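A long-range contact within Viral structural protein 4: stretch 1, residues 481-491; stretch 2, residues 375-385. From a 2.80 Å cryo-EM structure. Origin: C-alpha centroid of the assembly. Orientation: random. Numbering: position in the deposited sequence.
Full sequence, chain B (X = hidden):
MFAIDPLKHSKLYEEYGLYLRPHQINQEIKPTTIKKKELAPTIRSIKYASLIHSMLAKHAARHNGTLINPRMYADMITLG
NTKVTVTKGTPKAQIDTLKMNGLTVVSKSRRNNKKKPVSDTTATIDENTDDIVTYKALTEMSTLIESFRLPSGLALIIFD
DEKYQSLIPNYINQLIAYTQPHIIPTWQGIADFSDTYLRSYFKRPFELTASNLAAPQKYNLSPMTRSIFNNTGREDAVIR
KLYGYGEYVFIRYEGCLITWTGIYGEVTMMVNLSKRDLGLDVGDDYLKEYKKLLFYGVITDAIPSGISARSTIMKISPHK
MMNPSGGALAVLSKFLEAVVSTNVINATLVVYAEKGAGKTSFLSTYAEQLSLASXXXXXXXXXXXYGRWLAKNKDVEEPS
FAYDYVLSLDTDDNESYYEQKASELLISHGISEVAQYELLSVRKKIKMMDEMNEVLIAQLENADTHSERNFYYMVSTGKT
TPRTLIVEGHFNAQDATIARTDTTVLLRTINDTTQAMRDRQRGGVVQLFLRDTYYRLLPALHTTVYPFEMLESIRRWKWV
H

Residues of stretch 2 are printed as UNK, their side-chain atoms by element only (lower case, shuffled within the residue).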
# COMPACT_ATOMS: atom_id res chain seq x y z
N THR B 481 20.67 33.02 3.62
CA THR B 481 19.41 33.06 2.89
C THR B 481 18.24 33.18 3.87
O THR B 481 18.33 32.71 5.01
CB THR B 481 19.27 31.81 2.01
OG1 THR B 481 18.08 31.89 1.22
CG2 THR B 481 19.27 30.53 2.82
N PRO B 482 17.18 33.87 3.49
CA PRO B 482 16.04 34.03 4.40
C PRO B 482 15.28 32.72 4.60
O PRO B 482 15.39 31.78 3.81
CB PRO B 482 15.17 35.07 3.70
CG PRO B 482 16.10 35.82 2.86
CD PRO B 482 17.09 34.83 2.37
N ARG B 483 14.52 32.69 5.68
CA ARG B 483 13.82 31.47 6.08
C ARG B 483 12.67 31.15 5.13
O ARG B 483 12.49 30.00 4.72
CB ARG B 483 13.32 31.60 7.51
CG ARG B 483 12.51 30.43 7.95
CD ARG B 483 11.97 30.58 9.34
NE ARG B 483 11.13 29.44 9.67
CZ ARG B 483 9.82 29.39 9.42
NH1 ARG B 483 9.22 30.42 8.86
NH2 ARG B 483 9.13 28.32 9.75
N THR B 484 11.88 32.16 4.78
CA THR B 484 10.73 31.98 3.91
C THR B 484 11.08 32.48 2.51
O THR B 484 11.38 33.66 2.33
CB THR B 484 9.51 32.71 4.45
OG1 THR B 484 9.78 34.11 4.50
CG2 THR B 484 9.19 32.24 5.85
N LEU B 485 11.05 31.58 1.54
CA LEU B 485 11.32 31.90 0.15
C LEU B 485 10.06 31.78 -0.70
O LEU B 485 9.16 30.99 -0.41
CB LEU B 485 12.38 30.98 -0.45
CG LEU B 485 13.84 31.11 -0.04
CD1 LEU B 485 14.63 29.98 -0.66
CD2 LEU B 485 14.39 32.44 -0.48
N ILE B 486 10.02 32.59 -1.76
CA ILE B 486 9.00 32.49 -2.79
C ILE B 486 9.74 32.34 -4.11
O ILE B 486 10.42 33.27 -4.55
CB ILE B 486 8.07 33.71 -2.82
CG1 ILE B 486 7.24 33.76 -1.54
CG2 ILE B 486 7.16 33.65 -4.02
CD1 ILE B 486 6.51 35.04 -1.37
N VAL B 487 9.62 31.17 -4.73
CA VAL B 487 10.38 30.83 -5.92
C VAL B 487 9.40 30.66 -7.08
O VAL B 487 8.36 30.02 -6.93
CB VAL B 487 11.19 29.54 -5.70
CG1 VAL B 487 11.97 29.18 -6.94
CG2 VAL B 487 12.12 29.71 -4.52
N GLU B 488 9.72 31.26 -8.22
CA GLU B 488 8.91 31.15 -9.42
C GLU B 488 9.49 30.10 -10.35
O GLU B 488 10.70 29.85 -10.37
CB GLU B 488 8.85 32.50 -10.13
CG GLU B 488 8.29 33.62 -9.30
CD GLU B 488 8.35 34.94 -10.03
OE1 GLU B 488 8.88 34.96 -11.16
OE2 GLU B 488 7.89 35.95 -9.48
N GLY B 489 8.61 29.48 -11.14
CA GLY B 489 9.03 28.47 -12.08
C GLY B 489 8.30 28.62 -13.40
O GLY B 489 7.32 29.35 -13.50
N HIS B 490 8.81 27.92 -14.42
CA HIS B 490 8.18 27.97 -15.73
C HIS B 490 7.38 26.74 -16.09
O HIS B 490 6.45 26.86 -16.90
CB HIS B 490 9.20 28.21 -16.83
CG HIS B 490 9.74 29.60 -16.89
ND1 HIS B 490 11.02 29.93 -16.51
CD2 HIS B 490 9.15 30.77 -17.25
CE1 HIS B 490 11.21 31.22 -16.68
NE2 HIS B 490 10.08 31.76 -17.11
N PHE B 491 7.69 25.57 -15.55
CA PHE B 491 7.02 24.35 -15.98
C PHE B 491 7.12 23.28 -14.91
O PHE B 491 8.00 23.32 -14.05
CB PHE B 491 7.57 23.85 -17.32
CG PHE B 491 9.06 23.67 -17.37
CD1 PHE B 491 9.89 24.71 -17.75
CD2 PHE B 491 9.63 22.44 -17.08
CE1 PHE B 491 11.25 24.54 -17.81
CE2 PHE B 491 10.99 22.27 -17.14
CZ PHE B 491 11.80 23.32 -17.51
N UNK B 375 6.22 39.67 10.06
CA UNK B 375 7.33 40.10 10.87
C UNK B 375 8.65 39.43 10.56
O UNK B 375 9.61 39.61 11.31
N UNK B 376 8.72 38.66 9.48
CA UNK B 376 9.92 37.93 9.11
C UNK B 376 10.41 38.43 7.76
O UNK B 376 9.73 39.19 7.06
c UNK B 376 9.66 36.43 9.06
c UNK B 376 9.19 35.85 10.37
n UNK B 376 8.51 33.78 11.40
c UNK B 376 9.02 34.35 10.32
o UNK B 376 9.31 33.71 9.32
N UNK B 377 11.61 38.00 7.39
CA UNK B 377 12.21 38.35 6.11
C UNK B 377 11.77 37.33 5.07
O UNK B 377 11.92 36.12 5.28
c UNK B 377 14.15 39.49 7.19
c UNK B 377 13.74 38.41 6.22
c UNK B 377 14.37 38.64 4.86
N UNK B 378 11.22 37.81 3.95
CA UNK B 378 10.76 36.95 2.87
C UNK B 378 11.68 37.15 1.68
O UNK B 378 11.87 38.28 1.21
c UNK B 378 8.88 36.41 1.30
c UNK B 378 8.38 36.99 3.67
c UNK B 378 9.30 37.25 2.49
N UNK B 379 12.25 36.06 1.18
CA UNK B 379 13.03 36.11 -0.04
C UNK B 379 12.20 35.79 -1.27
O UNK B 379 11.22 35.05 -1.21
N UNK B 380 12.60 36.37 -2.40
CA UNK B 380 11.83 36.21 -3.64
C UNK B 380 12.81 36.08 -4.80
O UNK B 380 13.37 37.08 -5.26
c UNK B 380 10.11 37.31 -5.12
n UNK B 380 8.76 36.88 -6.79
c UNK B 380 10.87 37.37 -3.84
c UNK B 380 9.66 37.74 -7.23
c UNK B 380 9.03 36.59 -5.48
n UNK B 380 10.50 38.00 -6.25
N UNK B 381 12.99 34.85 -5.29
CA UNK B 381 13.73 34.60 -6.51
C UNK B 381 12.81 34.71 -7.71
O UNK B 381 11.66 34.27 -7.66
c UNK B 381 16.67 33.86 -5.72
c UNK B 381 15.90 31.51 -5.53
c UNK B 381 14.38 33.22 -6.48
c UNK B 381 15.48 32.96 -5.46
N UNK B 382 13.32 35.28 -8.79
CA UNK B 382 12.56 35.37 -10.03
C UNK B 382 12.52 34.01 -10.72
O UNK B 382 13.12 33.03 -10.28
o UNK B 382 12.47 36.42 -12.19
c UNK B 382 13.16 36.41 -10.96
N UNK B 383 11.80 33.96 -11.83
CA UNK B 383 11.70 32.72 -12.58
C UNK B 383 12.89 32.53 -13.50
O UNK B 383 13.17 31.39 -13.90
c UNK B 383 10.41 32.70 -13.39
o UNK B 383 10.14 31.40 -13.85
N UNK B 384 13.60 33.60 -13.83
CA UNK B 384 14.83 33.54 -14.61
C UNK B 384 16.07 33.62 -13.72
O UNK B 384 17.09 34.15 -14.14
c UNK B 384 13.86 34.46 -16.76
o UNK B 384 13.55 33.30 -17.08
c UNK B 384 14.86 34.66 -15.64
o UNK B 384 13.39 35.47 -17.32
N UNK B 385 16.00 33.09 -12.50
CA UNK B 385 17.13 33.22 -11.59
C UNK B 385 18.27 32.28 -11.95
O UNK B 385 19.43 32.71 -12.04
c UNK B 385 16.67 32.97 -10.15

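Position 375 has no side-chain atoms and lies out of reach of stretch 1. Its phi of 88° follows the end of a helix, and a CB would be jammed against the preceding carbonyl; it is Gly 375. Position 376 carries three carbons, the third bearing one oxygen and one nitrogen, an amide. Its oxygen accepts a weak hydrogen bond from Arg 483 NH1 at 3.3 Å; three carbons ending in an amide make Gln 376.

Position 377 has three carbons forked at CB, with no polar atom. One branch lies 3.8 Å from Pro 482 CB, and the backbone O receives a hydrogen bond from Thr 484 OG1 at 3.0 Å. Three carbons forked at CB make Val 377. The same fork recurs at position 378, where one branch carbon approaches Ile 486 CD1 to 3.8 Å and the other Thr 484 OG1 to 3.3 Å; this is Val 378, on the same sheet face as those two residues.

Position 379 has no side-chain atoms. A CB here would stand 2.8 Å from Leu 485 CD2, a clash, and 3.4 Å from Pro 482 CG, so the close packing suits Gly 379. Its N donates to Thr 484 O (2.8 Å), and its O accepts from Ile 486 N (2.8 Å).

At position 380 one carbon leads to a five-membered ring of three carbons and two nitrogens, an imidazole. A ring nitrogen lies 3.0 Å from Glu 488 OE2, which sits at the ring edge near its plane; in His 380 this is NE2, donating a hydrogen bond to the carboxylate. Position 381 has four carbons forked at the second, the mark of leucine. In Leu 381 the terminal carbon CD1 lies 4.3 Å from Val 487 CG2. The N of Leu 381 donates a weak bond to Ile 486 O at 3.1 Å.

Position 382 has one carbon and one oxygen, and its CB points away from stretch 1: Ser 382. Position 383 has the same composition but its CB points toward it, its oxygen over one face of the His 490 ring and 3.0 Å from CE1 of His 490; this is Ser 383. Position 384 has two carbons, the second bearing two oxygens, one of them 3.2 Å from His 490 CE1 at the ring edge: Asp 384. Position 385, a single carbon touching nothing here, is Ala 385.

The contact is a parallel strand pairing, held by backbone bonds around Gly 379 and extended by side chains: Thr 484 OG1 bonds the backbone just before that residue's strand, and Glu 488 bonds the ring of His 380, while Ile 486 packs on Val 378 on one face and Val 487 meets Leu 381 more loosely on the other.

Stretch 2 375-385: GQVVGHLSSDA
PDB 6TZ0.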